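Local coordinates for nonsense-mediated mRNA decay protein 2 (Saccharomyces cerevisiae, PDB 4LUN) that takes part in the nonsense-mediated decay of mRNAs with premature stop codons and includes the N-terminal MIF4G domain described here, at residues 120-125 with 187-192; 252-257 with 287-292. One frame throughout, in Å; residues are numbered along the deposited sequence.

The two interactions lie in series along the N-terminal part of Upf2, an all-helical HEAT-repeat structure. Interaction 1 comes first in the chain. It ties the loop between helices 106-116 and 130-152 to helix 182-190, within the MIF4G domain. Interaction 2 follows, and pairs helix 231-271 with helix 277-303 farther from the centre of the chain. The centres are about 23 Å apart and the nearest atoms about 8 Å, so the two do not touch. Helix 231-271 is the common element. Its earlier part packs on L187 and L191, in the segment 187-192, while residues 252-257, farther along, are one side of interaction 2. One long helix thus runs from the MIF4G core to the hairpin it makes with helix 277-303.

Interaction 1 of 2, residues 120-125 with 187-192; sequences FENPSV and LREILN
This contact joins an inter-helix loop of the MIF4G domain to helix 182-190. The loop follows helix 106-116 and precedes helix 130-152. The side chains of N122 and E189 reach toward each other, and each bonds the other residue's backbone. N122 N donates to E189 OE2 at 3.0 Å, nearly straight at 167°, and meets the anti lone pair of that oxygen. E189 CG is anti to its own backbone N, and a bend at chi2 (82°) brings the carboxylate to the loop. In return, N122 ND2 donates to E189 O at 2.9 Å, from above the carbonyl plane. E189 O also accepts from N192 N at 3.1 Å, so two N-H groups grip it. The N122 amide and E189 carboxylate planes lie stacked, 11° apart. E121 OE2 comes within 3.7 Å of E189 OE2. These like charges might raise the proton affinity of one acid. The other oxygen of E121, OE1, accepts from the backbone N of F171. On the buried side, F120 and I190 lie side by side, pointing the same way, with F120 CB 4.0 Å from I190 CG2. F120 O sits 3.4 Å from I190 CG2. I190 also packs on V140 of helix 130-152 and I203 of helix 201-210. Polar fastening outside and apolar packing inside join loop to helix in this HEAT-repeat, MIF4G-type helical fold.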
loop_
_atom_site.group_PDB
_atom_site.type_symbol
_atom_site.label_atom_id
_atom_site.label_comp_id
_atom_site.label_asym_id
_atom_site.label_seq_id
_atom_site.Cartn_x
_atom_site.Cartn_y
_atom_site.Cartn_z
ATOM N N PHE A 120 -2.893 -2.283 7.673
ATOM C CA PHE A 120 -3.881 -1.534 6.929
ATOM C C PHE A 120 -5.127 -1.191 7.739
ATOM O O PHE A 120 -6.007 -0.494 7.253
ATOM C CB PHE A 120 -4.262 -2.313 5.654
ATOM C CG PHE A 120 -3.094 -2.549 4.745
ATOM C CD1 PHE A 120 -2.309 -1.477 4.335
ATOM C CD2 PHE A 120 -2.762 -3.821 4.331
ATOM C CE1 PHE A 120 -1.213 -1.671 3.516
ATOM C CE2 PHE A 120 -1.658 -4.039 3.513
ATOM C CZ PHE A 120 -0.882 -2.954 3.102
ATOM N N GLU A 121 -5.203 -1.671 8.978
ATOM C CA GLU A 121 -6.330 -1.290 9.826
ATOM C C GLU A 121 -6.190 0.199 10.154
ATOM O O GLU A 121 -5.125 0.645 10.593
ATOM C CB GLU A 121 -6.327 -2.138 11.105
ATOM C CG GLU A 121 -7.486 -1.838 12.079
ATOM C CD GLU A 121 -8.803 -2.502 11.692
ATOM O OE1 GLU A 121 -8.784 -3.691 11.315
ATOM O OE2 GLU A 121 -9.866 -1.843 11.781
ATOM N N ASN A 122 -7.250 0.966 9.923
ATOM C CA ASN A 122 -7.210 2.398 10.214
ATOM C C ASN A 122 -7.089 2.628 11.709
ATOM O O ASN A 122 -7.580 1.825 12.512
ATOM C CB ASN A 122 -8.472 3.100 9.712
ATOM C CG ASN A 122 -8.523 3.240 8.200
ATOM O OD1 ASN A 122 -7.503 3.127 7.509
ATOM N ND2 ASN A 122 -9.722 3.459 7.680
ATOM N N PRO A 123 -6.453 3.740 12.095
ATOM C CA PRO A 123 -6.482 4.109 13.511
ATOM C C PRO A 123 -7.932 4.272 13.941
ATOM O O PRO A 123 -8.777 4.612 13.120
ATOM C CB PRO A 123 -5.765 5.465 13.540
ATOM C CG PRO A 123 -4.905 5.475 12.312
ATOM C CD PRO A 123 -5.687 4.693 11.273
ATOM N N SER A 124 -8.207 4.016 15.217
ATOM C CA SER A 124 -9.546 4.161 15.761
ATOM C C SER A 124 -9.615 5.398 16.648
ATOM O O SER A 124 -10.488 5.508 17.508
ATOM C CB SER A 124 -9.922 2.912 16.575
ATOM O OG SER A 124 -8.823 2.473 17.365
ATOM N N VAL A 125 -8.680 6.320 16.430
ATOM C CA VAL A 125 -8.677 7.614 17.106
ATOM C C VAL A 125 -8.543 8.702 16.057
ATOM O O VAL A 125 -8.248 8.416 14.897
ATOM C CB VAL A 125 -7.496 7.738 18.080
ATOM C CG1 VAL A 125 -7.675 6.800 19.276
ATOM C CG2 VAL A 125 -6.186 7.432 17.350
ATOM N N LEU A 187 -7.690 -1.028 -0.071
ATOM C CA LEU A 187 -7.777 0.371 -0.482
ATOM C C LEU A 187 -9.052 1.045 0.012
ATOM O O LEU A 187 -9.029 2.220 0.392
ATOM C CB LEU A 187 -7.625 0.497 -1.992
ATOM C CG LEU A 187 -6.167 0.384 -2.424
ATOM C CD1 LEU A 187 -6.043 -0.062 -3.883
ATOM C CD2 LEU A 187 -5.524 1.750 -2.209
ATOM N N ARG A 188 -10.164 0.319 0.026
ATOM C CA ARG A 188 -11.401 0.917 0.536
ATOM C C ARG A 188 -11.273 1.340 1.999
ATOM O O ARG A 188 -11.883 2.333 2.429
ATOM C CB ARG A 188 -12.596 -0.020 0.369
ATOM C CG ARG A 188 -13.915 0.729 0.518
ATOM C CD ARG A 188 -15.003 0.145 -0.349
ATOM N NE ARG A 188 -15.621 -1.013 0.280
ATOM C CZ ARG A 188 -16.805 -1.501 -0.074
ATOM N NH1 ARG A 188 -17.498 -0.923 -1.045
ATOM N NH2 ARG A 188 -17.295 -2.561 0.550
ATOM N N GLU A 189 -10.495 0.582 2.761
ATOM C CA GLU A 189 -10.221 0.932 4.152
ATOM C C GLU A 189 -9.297 2.154 4.256
ATOM O O GLU A 189 -9.679 3.168 4.816
ATOM C CB GLU A 189 -9.632 -0.267 4.918
ATOM C CG GLU A 189 -9.073 0.058 6.328
ATOM C CD GLU A 189 -10.143 0.111 7.418
ATOM O OE1 GLU A 189 -11.346 0.091 7.078
ATOM O OE2 GLU A 189 -9.775 0.160 8.622
ATOM N N ILE A 190 -8.091 2.055 3.706
ATOM C CA ILE A 190 -7.077 3.084 3.953
ATOM C C ILE A 190 -7.371 4.434 3.285
ATOM O O ILE A 190 -6.940 5.476 3.769
ATOM C CB ILE A 190 -5.646 2.578 3.634
ATOM C CG1 ILE A 190 -5.463 2.321 2.128
ATOM C CG2 ILE A 190 -5.326 1.324 4.480
ATOM C CD1 ILE A 190 -4.088 1.709 1.797
ATOM N N LEU A 191 -8.135 4.433 2.198
ATOM C CA LEU A 191 -8.471 5.693 1.562
ATOM C C LEU A 191 -9.491 6.479 2.373
ATOM O O LEU A 191 -9.707 7.667 2.119
ATOM C CB LEU A 191 -9.007 5.461 0.154
ATOM C CG LEU A 191 -7.965 4.940 -0.828
ATOM C CD1 LEU A 191 -8.618 4.712 -2.187
ATOM C CD2 LEU A 191 -6.824 5.924 -0.957
ATOM N N ASN A 192 -10.097 5.813 3.355
ATOM C CA ASN A 192 -11.230 6.396 4.071
ATOM C C ASN A 192 -10.966 6.696 5.548
ATOM O O ASN A 192 -11.875 6.664 6.379
ATOM C CB ASN A 192 -12.472 5.515 3.905
ATOM C CG ASN A 192 -13.088 5.638 2.514
ATOM O OD1 ASN A 192 -13.734 6.639 2.199
ATOM N ND2 ASN A 192 -12.877 4.630 1.674
#

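Interaction 2 of 2, residues 252-257 with 287-292; sequences ELHKKV and PIFIRF
Helices 252-257 and 287-292 run roughly antiparallel, with their axes 9.4 Å apart at closest approach and 142° between their directions. They belong to a helical hairpin formed by helices 231-271 and 277-303. The contact is apolar and buried, and F289 is its centre. Its CG is anti to the backbone N (chi1 168°), which sends the ring across to the facing helix. V257 CG2 lies over one face, 4.1 Å from the centroid of the F289 ring and 13° off the normal, a CH-pi contact. V257 CG1 meets F289 CB at 4.0 Å. At the edge of the ring, L253 CB approaches F289 CD1 at 3.9 Å. Near the tip, F289 CE1 reaches H254 CA at 3.6 Å. F289 CZ stands at the edge of the imidazole, near its plane. The two side chains lie side by side, and H254 NE2 hydrogen-bonds to the backbone O of H311, a residue of the C-terminal tag. An alanine in place of F289 would lose the ring contacts with V257, L253 and H254, and would probably loosen the hairpin here. Beside F289, the L253 side chain crosses both I288 and F292 at about a right angle. I288 CG2 also lies in plane at the edge of the F292 ring. L253 CD1 closes the group, 3.7 Å from I288 CG2 and 3.6 Å from F292 CD2.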
loop_
_atom_site.group_PDB
_atom_site.type_symbol
_atom_site.label_atom_id
_atom_site.label_comp_id
_atom_site.label_asym_id
_atom_site.label_seq_id
_atom_site.Cartn_x
_atom_site.Cartn_y
_atom_site.Cartn_z
ATOM N N GLU A 252 -15.488 22.359 -3.274
ATOM C CA GLU A 252 -15.993 22.971 -2.041
ATOM C C GLU A 252 -14.938 23.870 -1.402
ATOM O O GLU A 252 -15.211 25.017 -0.992
ATOM C CB GLU A 252 -16.384 21.879 -1.040
ATOM C CG GLU A 252 -16.859 22.437 0.308
ATOM C CD GLU A 252 -16.971 21.373 1.403
ATOM O OE1 GLU A 252 -16.445 20.254 1.225
ATOM O OE2 GLU A 252 -17.576 21.671 2.457
ATOM N N LEU A 253 -13.722 23.348 -1.331
ATOM C CA LEU A 253 -12.619 24.084 -0.717
ATOM C C LEU A 253 -12.241 25.287 -1.561
ATOM O O LEU A 253 -11.926 26.334 -1.015
ATOM C CB LEU A 253 -11.398 23.188 -0.501
ATOM C CG LEU A 253 -11.609 22.175 0.627
ATOM C CD1 LEU A 253 -10.538 21.100 0.595
ATOM C CD2 LEU A 253 -11.570 22.903 1.954
ATOM N N HIS A 254 -12.294 25.128 -2.878
ATOM C CA HIS A 254 -11.963 26.199 -3.813
ATOM C C HIS A 254 -12.880 27.397 -3.598
ATOM O O HIS A 254 -12.434 28.552 -3.528
ATOM C CB HIS A 254 -12.107 25.671 -5.248
ATOM C CG HIS A 254 -11.991 26.726 -6.295
ATOM N ND1 HIS A 254 -13.077 27.247 -6.963
ATOM C CD2 HIS A 254 -10.904 27.374 -6.788
ATOM C CE1 HIS A 254 -12.669 28.167 -7.819
ATOM N NE2 HIS A 254 -11.349 28.257 -7.733
ATOM N N LYS A 255 -14.173 27.116 -3.481
ATOM C CA LYS A 255 -15.154 28.166 -3.235
ATOM C C LYS A 255 -14.897 28.865 -1.904
ATOM O O LYS A 255 -14.976 30.098 -1.827
ATOM C CB LYS A 255 -16.570 27.583 -3.269
ATOM C CG LYS A 255 -17.033 27.263 -4.671
ATOM C CD LYS A 255 -18.391 26.565 -4.677
ATOM C CE LYS A 255 -18.738 26.063 -6.074
ATOM N NZ LYS A 255 -19.565 24.821 -6.007
ATOM N N LYS A 256 -14.583 28.089 -0.866
ATOM C CA LYS A 256 -14.297 28.671 0.454
ATOM C C LYS A 256 -13.016 29.497 0.495
ATOM O O LYS A 256 -13.000 30.594 1.066
ATOM C CB LYS A 256 -14.212 27.592 1.538
ATOM C CG LYS A 256 -15.513 26.875 1.850
ATOM C CD LYS A 256 -15.301 25.888 3.006
ATOM C CE LYS A 256 -16.572 25.101 3.315
ATOM N NZ LYS A 256 -16.274 23.756 3.898
ATOM N N VAL A 257 -11.920 28.983 -0.065
ATOM C CA VAL A 257 -10.684 29.756 0.009
ATOM C C VAL A 257 -10.746 31.038 -0.837
ATOM O O VAL A 257 -10.211 32.070 -0.446
ATOM C CB VAL A 257 -9.395 28.945 -0.304
ATOM C CG1 VAL A 257 -9.226 27.776 0.672
ATOM C CG2 VAL A 257 -9.360 28.471 -1.756
ATOM N N PRO A 287 -3.899 24.826 3.170
ATOM C CA PRO A 287 -3.134 23.588 2.977
ATOM C C PRO A 287 -4.019 22.400 2.605
ATOM O O PRO A 287 -3.580 21.522 1.862
ATOM C CB PRO A 287 -2.497 23.351 4.356
ATOM C CG PRO A 287 -2.485 24.662 5.005
ATOM C CD PRO A 287 -3.719 25.361 4.531
ATOM N N ILE A 288 -5.247 22.367 3.114
ATOM C CA ILE A 288 -6.169 21.292 2.760
ATOM C C ILE A 288 -6.562 21.451 1.302
ATOM O O ILE A 288 -6.614 20.475 0.553
ATOM C CB ILE A 288 -7.440 21.333 3.614
ATOM C CG1 ILE A 288 -7.075 21.390 5.101
ATOM C CG2 ILE A 288 -8.305 20.133 3.324
ATOM C CD1 ILE A 288 -8.275 21.580 6.012
ATOM N N PHE A 289 -6.869 22.684 0.901
ATOM C CA PHE A 289 -7.206 22.942 -0.499
ATOM C C PHE A 289 -6.062 22.518 -1.404
ATOM O O PHE A 289 -6.283 21.882 -2.435
ATOM C CB PHE A 289 -7.496 24.426 -0.724
ATOM C CG PHE A 289 -7.573 24.813 -2.186
ATOM C CD1 PHE A 289 -8.612 24.367 -2.980
ATOM C CD2 PHE A 289 -6.609 25.627 -2.759
ATOM C CE1 PHE A 289 -8.685 24.715 -4.317
ATOM C CE2 PHE A 289 -6.688 25.975 -4.108
ATOM C CZ PHE A 289 -7.732 25.525 -4.872
ATOM N N ILE A 290 -4.837 22.881 -1.026
ATOM C CA ILE A 290 -3.692 22.546 -1.869
ATOM C C ILE A 290 -3.520 21.024 -2.002
ATOM O O ILE A 290 -3.186 20.533 -3.077
ATOM C CB ILE A 290 -2.375 23.225 -1.380
ATOM C CG1 ILE A 290 -2.466 24.749 -1.524
ATOM C CG2 ILE A 290 -1.161 22.670 -2.129
ATOM C CD1 ILE A 290 -2.884 25.222 -2.900
ATOM N N ARG A 291 -3.752 20.276 -0.924
ATOM C CA ARG A 291 -3.682 18.818 -1.020
ATOM C C ARG A 291 -4.710 18.271 -2.015
ATOM O O ARG A 291 -4.397 17.430 -2.860
ATOM C CB ARG A 291 -3.880 18.167 0.356
ATOM C CG ARG A 291 -2.621 18.189 1.220
ATOM C CD ARG A 291 -2.739 17.239 2.409
ATOM N NE ARG A 291 -3.739 17.690 3.373
ATOM C CZ ARG A 291 -3.509 18.581 4.332
ATOM N NH1 ARG A 291 -2.306 19.127 4.464
ATOM N NH2 ARG A 291 -4.479 18.917 5.168
ATOM N N PHE A 292 -5.937 18.768 -1.929
ATOM C CA PHE A 292 -6.977 18.303 -2.840
ATOM C C PHE A 292 -6.743 18.720 -4.286
ATOM O O PHE A 292 -6.993 17.938 -5.197
ATOM C CB PHE A 292 -8.363 18.735 -2.350
ATOM C CG PHE A 292 -8.932 17.795 -1.340
ATOM C CD1 PHE A 292 -9.550 16.623 -1.764
ATOM C CD2 PHE A 292 -8.800 18.039 0.018
ATOM C CE1 PHE A 292 -10.053 15.714 -0.837
ATOM C CE2 PHE A 292 -9.301 17.135 0.951
ATOM C CZ PHE A 292 -9.934 15.973 0.518
#